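Side-chain contacts in oligopeptide ABC transporter, periplasmic oligopeptide-binding protein, putative (Thermotoga maritima MSB8, PDB 5IPW), which probably binds oligopeptides in the periplasm and hands them to an ABC transporter for uptake: residues 22-27 / 273-278; 68-73 / 246-251; 87-92 / 621-626; 133-138 / 150-155. All coordinates share one frame; numbering follows the deposited sequence.

Contact 1 (22-27 / 273-278); sequences HESPML and YIDYVR
Met-26 and Asp-275 run antiparallel, side by side, with the thioether alongside the carboxylate, Met-26 SD 3.5 Å from Asp-275 CG. The Met-26 chain bends at its far end (chi3 -86°), which carries CE to Tyr-276, 3.7 Å from OH. Its SD stands 4.9 Å from the centroid of the Tyr-276 ring, an oblique Met-aromatic contact 44° off the ring normal. The polar half of the contact belongs to Ser-24, whose OG donates to the syn lone pair of Asp-275 OD1 over 2.6 Å. A water bridges the rest: it gives hydrogens to Ser-24 OG and to Asp-275 OD2, the latter at 2.7 Å, and accepts from Met-26 N. Asp-275 OD1 also forms a salt bridge with Arg-257. With Asp-275 replaced by an alanine, Arg-257 would probably lose this charge partner and Ser-24 OG its acceptor, and the flank of the Met-26 thioether would be uncovered. The first turn of helix 25-32 is thus seated at the start of strand 276-281; neighbouring strand 252-257 supplies Arg-257 as well as Glu-256, which bonds Tyr-276 OH, while Tyr-276 also touches Thr-62 of strand 62-67.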
# COMPACT_ATOMS: atom_id res chain seq x y z
N HIS A 22 28.92 -12.30 12.04
CA HIS A 22 29.25 -13.26 10.99
C HIS A 22 28.93 -12.66 9.63
O HIS A 22 28.19 -11.69 9.54
CB HIS A 22 28.47 -14.54 11.20
CG HIS A 22 28.67 -15.14 12.56
ND1 HIS A 22 29.82 -15.83 12.90
CD2 HIS A 22 27.90 -15.12 13.67
CE1 HIS A 22 29.73 -16.22 14.16
NE2 HIS A 22 28.58 -15.80 14.65
N GLU A 23 29.48 -13.26 8.58
CA GLU A 23 29.35 -12.71 7.23
C GLU A 23 29.26 -13.83 6.22
O GLU A 23 29.64 -14.95 6.52
CB GLU A 23 30.57 -11.86 6.90
CG GLU A 23 31.82 -12.67 6.60
CD GLU A 23 33.12 -11.90 6.78
OE1 GLU A 23 33.04 -10.67 6.86
OE2 GLU A 23 34.21 -12.51 6.84
N SER A 24 28.79 -13.51 5.02
CA SER A 24 28.71 -14.52 3.97
C SER A 24 30.11 -14.94 3.56
O SER A 24 31.00 -14.11 3.50
CB SER A 24 27.97 -13.98 2.76
OG SER A 24 27.77 -15.00 1.80
N PRO A 25 30.32 -16.24 3.29
CA PRO A 25 31.63 -16.72 2.84
C PRO A 25 32.27 -15.87 1.73
O PRO A 25 33.44 -15.52 1.83
CB PRO A 25 31.33 -18.13 2.33
CG PRO A 25 30.17 -18.59 3.16
CD PRO A 25 29.36 -17.36 3.46
N MET A 26 31.49 -15.52 0.71
CA MET A 26 32.01 -14.70 -0.38
C MET A 26 32.64 -13.40 0.13
O MET A 26 33.58 -12.90 -0.47
CB MET A 26 30.92 -14.39 -1.43
CG MET A 26 29.83 -13.43 -0.97
SD MET A 26 28.77 -12.83 -2.29
CE MET A 26 29.72 -11.43 -2.87
N LEU A 27 32.10 -12.85 1.21
CA LEU A 27 32.69 -11.65 1.80
C LEU A 27 33.95 -11.97 2.59
O LEU A 27 34.90 -11.19 2.59
CB LEU A 27 31.67 -10.92 2.68
CG LEU A 27 30.42 -10.42 1.96
CD1 LEU A 27 29.51 -9.70 2.93
CD2 LEU A 27 30.77 -9.49 0.81
N TYR A 273 20.90 -12.74 3.67
CA TYR A 273 21.41 -14.09 3.63
C TYR A 273 21.85 -14.44 2.20
O TYR A 273 22.89 -15.05 1.98
CB TYR A 273 20.32 -15.06 4.03
CG TYR A 273 19.93 -15.04 5.49
CD1 TYR A 273 20.85 -15.32 6.48
CD2 TYR A 273 18.62 -14.80 5.87
CE1 TYR A 273 20.48 -15.34 7.82
CE2 TYR A 273 18.25 -14.82 7.19
CZ TYR A 273 19.18 -15.08 8.16
OH TYR A 273 18.79 -15.12 9.46
N ILE A 274 21.04 -14.01 1.25
CA ILE A 274 21.22 -14.34 -0.16
C ILE A 274 22.31 -13.47 -0.80
O ILE A 274 22.32 -12.25 -0.63
CB ILE A 274 19.87 -14.20 -0.89
CG1 ILE A 274 18.87 -15.20 -0.28
CG2 ILE A 274 20.03 -14.45 -2.38
CD1 ILE A 274 17.44 -14.95 -0.67
N ASP A 275 23.21 -14.11 -1.53
CA ASP A 275 24.37 -13.43 -2.13
C ASP A 275 23.98 -12.62 -3.37
O ASP A 275 24.43 -11.48 -3.55
CB ASP A 275 25.44 -14.45 -2.51
CG ASP A 275 26.23 -14.98 -1.32
OD1 ASP A 275 26.24 -14.33 -0.24
OD2 ASP A 275 26.87 -16.05 -1.46
N TYR A 276 23.17 -13.23 -4.23
CA TYR A 276 22.77 -12.62 -5.49
C TYR A 276 21.30 -12.84 -5.76
O TYR A 276 20.76 -13.89 -5.40
CB TYR A 276 23.55 -13.23 -6.65
CG TYR A 276 25.03 -13.00 -6.58
CD1 TYR A 276 25.60 -11.87 -7.13
CD2 TYR A 276 25.86 -13.93 -6.00
CE1 TYR A 276 26.97 -11.66 -7.08
CE2 TYR A 276 27.22 -13.74 -5.94
CZ TYR A 276 27.77 -12.60 -6.48
OH TYR A 276 29.14 -12.41 -6.41
N VAL A 277 20.66 -11.87 -6.40
CA VAL A 277 19.32 -12.07 -6.91
C VAL A 277 19.34 -11.68 -8.38
O VAL A 277 19.76 -10.58 -8.74
CB VAL A 277 18.22 -11.34 -6.09
CG1 VAL A 277 18.78 -10.15 -5.34
CG2 VAL A 277 17.04 -10.93 -6.97
N ARG A 278 18.92 -12.62 -9.23
CA ARG A 278 18.98 -12.42 -10.68
C ARG A 278 17.59 -12.47 -11.31
O ARG A 278 16.81 -13.39 -11.07
CB ARG A 278 19.96 -13.41 -11.33
CG ARG A 278 19.39 -14.62 -12.06
CD ARG A 278 20.49 -15.64 -12.29
NE ARG A 278 20.52 -16.22 -13.63
CZ ARG A 278 19.81 -17.27 -14.05
NH1 ARG A 278 18.96 -17.89 -13.26
NH2 ARG A 278 19.96 -17.70 -15.30
O HOH W 1 28.97 -16.93 0.07

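Contact 2 (68-73 / 246-251); sequences KGPSDR and TDPTEQ
Pro-70 and Pro-248 bring two irregular loops together, their CA atoms 5.8 Å apart, and Gly-69 enters the turn at a positive phi of 73°, a value that favours glycine. The pyrrolidine rings meet at about a right angle, Pro-70 CG lying 4.0 Å from Pro-248 CB. The neighbouring ring carbon, Pro-70 CD, comes 3.5 Å from Pro-248 O, so the Pro-70 ring covers both a ring carbon and the carbonyl of its partner. The methyl CG2 of Thr-249 adds a looser touch on Pro-70 CG. Each loop is braced from within. In 68-73, Asp-72 OD2 accepts from Lys-68 N over 3.0 Å, on its anti side; Arg-302 (a salt bridge to OD1) and His-303 (a hydrogen bond to OD2) also bind this carboxylate. In 246-251, Asp-247 OD2 accepts from the backbone N of Thr-249 at 3.1 Å, the donor arriving 42° out of the carboxylate plane; the approach of Thr-249 OG1 to the same oxygen is modelled too short to rely on. Glu-250 OE2 receives Asp-247 N in turn. Trp-67 touches both Asp-72 and Pro-248, giving the two loops a shared neighbour. The bond from Thr-249 N makes an Asx turn, set here in the connection of a beta hairpin, strands 242-244 and 252-257, against the loop leaving strand 62-67 of the same mixed sheet.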
# COMPACT_ATOMS: atom_id res chain seq x y z
N LYS A 68 10.07 -7.94 -16.59
CA LYS A 68 9.78 -7.41 -17.93
C LYS A 68 10.72 -6.27 -18.36
O LYS A 68 10.31 -5.37 -19.10
CB LYS A 68 8.32 -6.94 -17.97
CG LYS A 68 7.33 -8.08 -17.83
CD LYS A 68 5.90 -7.58 -17.72
CE LYS A 68 4.92 -8.73 -17.75
NZ LYS A 68 3.54 -8.27 -17.44
N GLY A 69 11.98 -6.33 -17.91
CA GLY A 69 12.98 -5.32 -18.24
C GLY A 69 12.79 -3.99 -17.52
O GLY A 69 11.92 -3.87 -16.65
N PRO A 70 13.59 -2.98 -17.90
CA PRO A 70 13.61 -1.65 -17.27
C PRO A 70 12.24 -1.08 -16.94
O PRO A 70 12.08 -0.37 -15.95
CB PRO A 70 14.32 -0.80 -18.31
CG PRO A 70 15.28 -1.75 -18.96
CD PRO A 70 14.60 -3.08 -18.97
N SER A 71 11.26 -1.37 -17.79
CA SER A 71 9.86 -1.05 -17.54
C SER A 71 9.37 -1.52 -16.18
O SER A 71 8.53 -0.88 -15.55
CB SER A 71 9.01 -1.73 -18.62
OG SER A 71 7.65 -1.74 -18.27
N ASP A 72 9.89 -2.65 -15.73
CA ASP A 72 9.47 -3.29 -14.49
C ASP A 72 10.29 -2.79 -13.29
O ASP A 72 10.62 -3.56 -12.39
CB ASP A 72 9.65 -4.81 -14.67
CG ASP A 72 8.60 -5.62 -13.95
OD1 ASP A 72 7.73 -5.05 -13.24
OD2 ASP A 72 8.64 -6.86 -14.13
N ARG A 73 10.60 -1.50 -13.29
CA ARG A 73 11.49 -0.86 -12.32
C ARG A 73 11.07 -1.12 -10.86
O ARG A 73 11.89 -1.54 -10.05
CB ARG A 73 11.52 0.65 -12.60
CG ARG A 73 12.24 1.52 -11.58
CD ARG A 73 12.20 2.99 -11.99
NE ARG A 73 13.01 3.24 -13.18
CZ ARG A 73 14.32 3.50 -13.17
NH1 ARG A 73 15.01 3.55 -12.04
NH2 ARG A 73 14.96 3.71 -14.32
N THR A 246 24.87 -5.47 -13.09
CA THR A 246 24.73 -5.57 -14.55
C THR A 246 23.68 -4.59 -15.06
O THR A 246 22.91 -4.02 -14.29
CB THR A 246 24.36 -6.99 -15.04
OG1 THR A 246 23.00 -7.30 -14.71
CG2 THR A 246 25.29 -8.04 -14.45
N ASP A 247 23.66 -4.40 -16.38
CA ASP A 247 22.72 -3.50 -17.03
C ASP A 247 21.34 -4.16 -17.07
O ASP A 247 21.25 -5.36 -17.30
CB ASP A 247 23.19 -3.18 -18.46
CG ASP A 247 22.49 -1.98 -19.05
OD1 ASP A 247 22.86 -0.84 -18.68
OD2 ASP A 247 21.57 -2.16 -19.87
N PRO A 248 20.27 -3.39 -16.85
CA PRO A 248 18.93 -3.98 -16.92
C PRO A 248 18.45 -4.38 -18.32
O PRO A 248 17.45 -5.09 -18.43
CB PRO A 248 18.03 -2.89 -16.34
CG PRO A 248 18.77 -1.62 -16.52
CD PRO A 248 20.23 -1.97 -16.46
N THR A 249 19.13 -3.93 -19.37
CA THR A 249 18.78 -4.35 -20.73
C THR A 249 19.35 -5.73 -21.05
O THR A 249 18.80 -6.43 -21.89
CB THR A 249 19.27 -3.35 -21.81
OG1 THR A 249 20.70 -3.37 -21.86
CG2 THR A 249 18.78 -1.93 -21.51
N GLU A 250 20.45 -6.11 -20.40
CA GLU A 250 20.96 -7.48 -20.51
C GLU A 250 19.85 -8.43 -20.09
O GLU A 250 18.90 -8.02 -19.40
CB GLU A 250 22.21 -7.71 -19.66
CG GLU A 250 23.45 -6.97 -20.16
CD GLU A 250 24.62 -7.03 -19.17
OE1 GLU A 250 25.19 -8.12 -18.98
OE2 GLU A 250 24.97 -5.97 -18.60
N GLN A 251 19.94 -9.69 -20.51
CA GLN A 251 18.85 -10.64 -20.24
C GLN A 251 18.82 -11.06 -18.77
O GLN A 251 17.77 -11.38 -18.25
CB GLN A 251 18.89 -11.85 -21.18
CG GLN A 251 19.92 -12.93 -20.85
CD GLN A 251 19.52 -14.30 -21.40
OE1 GLN A 251 18.34 -14.62 -21.51
NE2 GLN A 251 20.52 -15.11 -21.75

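Contact 3 (87-92 / 621-626); sequences WDKEGG and PLNAMP
In the hairpin loop between strands 85-87 and 94-105, Lys-89 meets Asn-623, which lies on the short 3-10 segment 622-624 near the C-terminal end of the chain. The two CA atoms are 5.5 Å apart, and the side chains cross at about a right angle. The end of Asn-623 does most of the touching: its CG sits anti to the backbone N (chi1 -174°), which sends the amide up to the carbonyl of Lys-89. As modelled, OD1 of Asn-623 lies 2.5 Å from Lys-89 O, two acceptors facing each other, so the placing of the amide oxygen is doubtful. Asn-623 ND2 is 3.4 Å from Lys-89 O. Lys-89 CG lies 4.1 Å from the atom modelled as Asn-623 OD1, after which the lysine runs on extended, away from the amide, and NZ bonds the carbonyl of Phe-611. The loop holds its shape through an Asx motif: Asp-88 OD1 accepts from Gly-91 N at 2.8 Å and from Gly-92 N at 3.2 Å, the two donors coming from opposite faces of the carboxylate plane. At its backbone angles Gly-91 has no room for a side chain. On the other side of the contact Ala-624 N bonds Pro-621 O and Met-625 N bonds Leu-622 O, the i to i+3 pattern of a 3-10 turn, following a cis peptide bond before Pro-621. Leu-612 touches both Lys-89 and Asn-623, and Trp-87 NE1 gives its hydrogen to Val-617 O.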
# COMPACT_ATOMS: atom_id res chain seq x y z
N TRP A 87 7.31 -0.22 7.98
CA TRP A 87 6.04 -0.76 8.42
C TRP A 87 6.35 -2.02 9.21
O TRP A 87 7.33 -2.70 8.95
CB TRP A 87 5.15 -1.16 7.23
CG TRP A 87 4.55 -0.05 6.43
CD1 TRP A 87 4.66 0.13 5.08
CD2 TRP A 87 3.71 1.01 6.90
NE1 TRP A 87 3.95 1.24 4.69
CE2 TRP A 87 3.36 1.80 5.79
CE3 TRP A 87 3.22 1.37 8.17
CZ2 TRP A 87 2.55 2.94 5.89
CZ3 TRP A 87 2.42 2.50 8.27
CH2 TRP A 87 2.09 3.27 7.14
N ASP A 88 5.50 -2.35 10.17
CA ASP A 88 5.45 -3.73 10.62
C ASP A 88 4.79 -4.53 9.49
O ASP A 88 4.46 -3.99 8.43
CB ASP A 88 4.67 -3.85 11.92
CG ASP A 88 3.18 -3.70 11.72
OD1 ASP A 88 2.76 -2.92 10.83
OD2 ASP A 88 2.43 -4.36 12.46
N LYS A 89 4.61 -5.83 9.71
CA LYS A 89 4.02 -6.69 8.67
C LYS A 89 2.58 -6.29 8.30
O LYS A 89 2.22 -6.34 7.12
CB LYS A 89 4.08 -8.15 9.12
CG LYS A 89 3.47 -9.13 8.14
CD LYS A 89 3.29 -10.50 8.78
CE LYS A 89 2.45 -11.39 7.89
NZ LYS A 89 2.33 -12.77 8.45
N GLU A 90 1.76 -5.90 9.28
CA GLU A 90 0.34 -5.60 9.04
C GLU A 90 0.11 -4.22 8.39
O GLU A 90 -0.73 -4.08 7.48
CB GLU A 90 -0.51 -5.78 10.32
CG GLU A 90 -0.56 -4.60 11.29
CD GLU A 90 -1.45 -4.87 12.50
OE1 GLU A 90 -1.30 -4.15 13.52
OE2 GLU A 90 -2.29 -5.79 12.44
N GLY A 91 0.84 -3.21 8.86
CA GLY A 91 0.87 -1.89 8.23
C GLY A 91 0.32 -0.73 9.04
O GLY A 91 -0.11 0.27 8.47
N GLY A 92 0.33 -0.84 10.37
CA GLY A 92 -0.24 0.20 11.22
C GLY A 92 0.74 0.97 12.07
O GLY A 92 0.44 2.07 12.53
N PRO A 621 6.66 -6.79 -2.13
CA PRO A 621 6.88 -7.69 -1.00
C PRO A 621 7.80 -7.19 0.11
O PRO A 621 8.16 -7.99 0.97
CB PRO A 621 7.51 -8.91 -1.68
CG PRO A 621 8.38 -8.30 -2.72
CD PRO A 621 7.64 -7.07 -3.21
N LEU A 622 8.16 -5.91 0.14
CA LEU A 622 8.98 -5.39 1.25
C LEU A 622 8.35 -5.68 2.61
O LEU A 622 9.02 -5.90 3.61
CB LEU A 622 9.17 -3.88 1.13
CG LEU A 622 10.10 -3.25 2.16
CD1 LEU A 622 11.52 -3.78 1.98
CD2 LEU A 622 10.07 -1.74 2.06
N ASN A 623 7.03 -5.65 2.60
CA ASN A 623 6.18 -6.05 3.70
C ASN A 623 6.54 -7.43 4.30
O ASN A 623 6.34 -7.66 5.49
CB ASN A 623 4.75 -6.05 3.14
CG ASN A 623 3.72 -6.31 4.18
OD1 ASN A 623 3.97 -6.13 5.38
ND2 ASN A 623 2.54 -6.73 3.75
N ALA A 624 7.03 -8.35 3.47
CA ALA A 624 7.48 -9.67 3.91
C ALA A 624 8.93 -9.68 4.42
O ALA A 624 9.39 -10.68 4.96
CB ALA A 624 7.35 -10.66 2.76
N MET A 625 9.63 -8.57 4.20
CA MET A 625 10.99 -8.34 4.66
C MET A 625 12.01 -9.27 4.00
O MET A 625 12.62 -10.11 4.66
CB MET A 625 11.08 -8.41 6.20
CG MET A 625 12.03 -7.37 6.80
SD MET A 625 11.72 -5.70 6.16
CE MET A 625 13.07 -4.79 6.88
N PRO A 626 12.22 -9.10 2.69
CA PRO A 626 13.07 -10.03 1.92
C PRO A 626 14.56 -10.05 2.26
O PRO A 626 15.26 -10.99 1.88
CB PRO A 626 12.87 -9.57 0.47
CG PRO A 626 12.39 -8.17 0.57
CD PRO A 626 11.57 -8.11 1.81

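Contact 4 (133-138 / 150-155); sequences VFWVND and PDWYNI
Trp-135 and Trp-152 touch at the outer corners of their six-membered rings, Trp-135 CH2 lying 3.7 Å from Trp-152 CZ2. The two planes differ by 28°, but a large offset, with centroids 5.8 Å apart, leaves little of one ring above the other. Val-136 meets the same Trp-152 indole at its edge, near the ring plane, with CB 4.2 Å from Trp-152 CH2. Next to it, Tyr-153 CE1 comes within 3.8 Å of Val-136 O. The Trp-152 side chain leaves the backbone with CG between N and the carbonyl carbon (chi1 62°), which brings one indole face under Pro-150, whose CG stands 3.4 Å above the ring plane toward the rim. Asp-151 OD1 accepts from Trp-152 N at the start of the short helix. Further out, Phe-187 meets both indoles, edge-to-face with Trp-135. Replacing Trp-152 by an alanine would probably open a gap between the helices, leaving Trp-135, Val-136 and Phe-187 without a common neighbour. With Val-136 on Val-159 and Trp-152 on Val-157, helices 129-140 and 151-154 pack on the edge strand 157-163 of the five-stranded antiparallel sheet, consistent with the extra sheet domain of family 5 solute-binding proteins.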
# COMPACT_ATOMS: atom_id res chain seq x y z
N VAL A 133 19.51 15.48 4.51
CA VAL A 133 19.32 16.91 4.25
C VAL A 133 19.58 17.19 2.77
O VAL A 133 18.80 17.85 2.09
CB VAL A 133 20.24 17.78 5.11
CG1 VAL A 133 20.14 19.24 4.70
CG2 VAL A 133 19.89 17.64 6.59
N PHE A 134 20.70 16.68 2.28
CA PHE A 134 21.02 16.78 0.87
C PHE A 134 19.84 16.34 0.01
O PHE A 134 19.45 17.03 -0.93
CB PHE A 134 22.24 15.93 0.55
CG PHE A 134 22.52 15.84 -0.91
CD1 PHE A 134 23.04 16.92 -1.59
CD2 PHE A 134 22.25 14.68 -1.62
CE1 PHE A 134 23.30 16.85 -2.95
CE2 PHE A 134 22.51 14.60 -2.97
CZ PHE A 134 23.03 15.68 -3.64
N TRP A 135 19.27 15.20 0.36
CA TRP A 135 18.13 14.67 -0.38
C TRP A 135 16.91 15.59 -0.32
O TRP A 135 16.34 15.92 -1.37
CB TRP A 135 17.78 13.28 0.12
CG TRP A 135 16.56 12.72 -0.53
CD1 TRP A 135 16.44 12.28 -1.81
CD2 TRP A 135 15.28 12.53 0.08
NE1 TRP A 135 15.17 11.83 -2.04
CE2 TRP A 135 14.43 11.97 -0.90
CE3 TRP A 135 14.77 12.78 1.35
CZ2 TRP A 135 13.10 11.66 -0.64
CZ3 TRP A 135 13.44 12.48 1.61
CH2 TRP A 135 12.62 11.92 0.62
N VAL A 136 16.50 16.03 0.88
CA VAL A 136 15.25 16.80 0.96
C VAL A 136 15.41 18.19 0.34
O VAL A 136 14.51 18.64 -0.36
CB VAL A 136 14.59 16.89 2.37
CG1 VAL A 136 15.07 15.80 3.32
CG2 VAL A 136 14.75 18.26 3.01
N ASN A 137 16.54 18.84 0.57
CA ASN A 137 16.73 20.21 0.08
C ASN A 137 17.15 20.29 -1.38
O ASN A 137 16.56 21.05 -2.15
CB ASN A 137 17.76 20.96 0.92
CG ASN A 137 17.28 21.23 2.34
OD1 ASN A 137 16.07 21.25 2.61
ND2 ASN A 137 18.21 21.44 3.25
N ASP A 138 18.16 19.51 -1.75
CA ASP A 138 18.82 19.65 -3.05
C ASP A 138 18.34 18.67 -4.12
O ASP A 138 18.78 18.76 -5.27
CB ASP A 138 20.33 19.52 -2.86
CG ASP A 138 20.89 20.59 -1.94
OD1 ASP A 138 20.47 21.75 -2.06
OD2 ASP A 138 21.75 20.26 -1.10
N PRO A 150 6.26 16.62 -3.54
CA PRO A 150 5.41 15.68 -2.83
C PRO A 150 4.54 16.34 -1.77
O PRO A 150 4.86 17.42 -1.27
CB PRO A 150 6.41 14.72 -2.18
CG PRO A 150 7.61 15.56 -1.94
CD PRO A 150 7.67 16.54 -3.08
N ASP A 151 3.43 15.67 -1.45
CA ASP A 151 2.50 16.08 -0.40
C ASP A 151 3.18 16.70 0.84
O ASP A 151 2.92 17.85 1.20
CB ASP A 151 1.59 14.89 0.01
CG ASP A 151 2.29 13.51 -0.10
OD1 ASP A 151 3.54 13.44 -0.02
OD2 ASP A 151 1.59 12.50 -0.26
N TRP A 152 4.06 15.92 1.47
CA TRP A 152 4.74 16.34 2.70
C TRP A 152 5.65 17.56 2.52
O TRP A 152 5.81 18.33 3.46
CB TRP A 152 5.54 15.18 3.32
CG TRP A 152 6.64 14.66 2.44
CD1 TRP A 152 6.55 13.66 1.52
CD2 TRP A 152 7.99 15.12 2.40
NE1 TRP A 152 7.76 13.47 0.91
CE2 TRP A 152 8.67 14.36 1.43
CE3 TRP A 152 8.70 16.11 3.09
CZ2 TRP A 152 10.01 14.55 1.13
CZ3 TRP A 152 10.04 16.30 2.79
CH2 TRP A 152 10.67 15.53 1.82
N TYR A 153 6.25 17.72 1.34
CA TYR A 153 7.11 18.88 1.10
C TYR A 153 6.32 20.17 0.87
O TYR A 153 6.81 21.26 1.16
CB TYR A 153 8.06 18.64 -0.08
CG TYR A 153 9.13 19.71 -0.24
CD1 TYR A 153 10.35 19.62 0.42
CD2 TYR A 153 8.91 20.81 -1.06
CE1 TYR A 153 11.33 20.59 0.27
CE2 TYR A 153 9.89 21.79 -1.22
CZ TYR A 153 11.09 21.68 -0.56
OH TYR A 153 12.06 22.65 -0.72
N ASN A 154 5.10 20.05 0.34
CA ASN A 154 4.24 21.22 0.10
C ASN A 154 3.69 21.80 1.39
O ASN A 154 3.43 23.00 1.47
CB ASN A 154 3.11 20.88 -0.88
CG ASN A 154 3.59 20.83 -2.32
OD1 ASN A 154 4.49 21.58 -2.71
ND2 ASN A 154 2.99 19.96 -3.12
N ILE A 155 3.52 20.96 2.40
CA ILE A 155 3.43 21.47 3.76
C ILE A 155 4.84 22.00 4.01
O ILE A 155 5.81 21.32 3.70
CB ILE A 155 3.08 20.37 4.78
CG1 ILE A 155 1.74 19.72 4.42
CG2 ILE A 155 3.04 20.95 6.19
CD1 ILE A 155 1.20 18.76 5.45

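From the N terminus, the chain opens contact 1 at 22-27, contact 2 at 68-73 and contact 3 at 87-92. Contact 4 opens last, at 133-138, and closes first, at 150-155, nested inside the other three. Contact 2 closes next at 246-251 and contact 1 at 273-278, so contact 2 lies within the loop of contact 1. Contact 3 closes only at 621-626 and crosses both. Contacts 1 and 2, centres about 22 Å apart, involve strands or loops of the mixed sheet containing 62-67, 252-257 and 276-281. Contacts 3 and 4 lie at the antiparallel sheet: contact 3 joins the loop of its first hairpin to the C-terminal region, and contact 4 packs two helices by its edge strand 157-163.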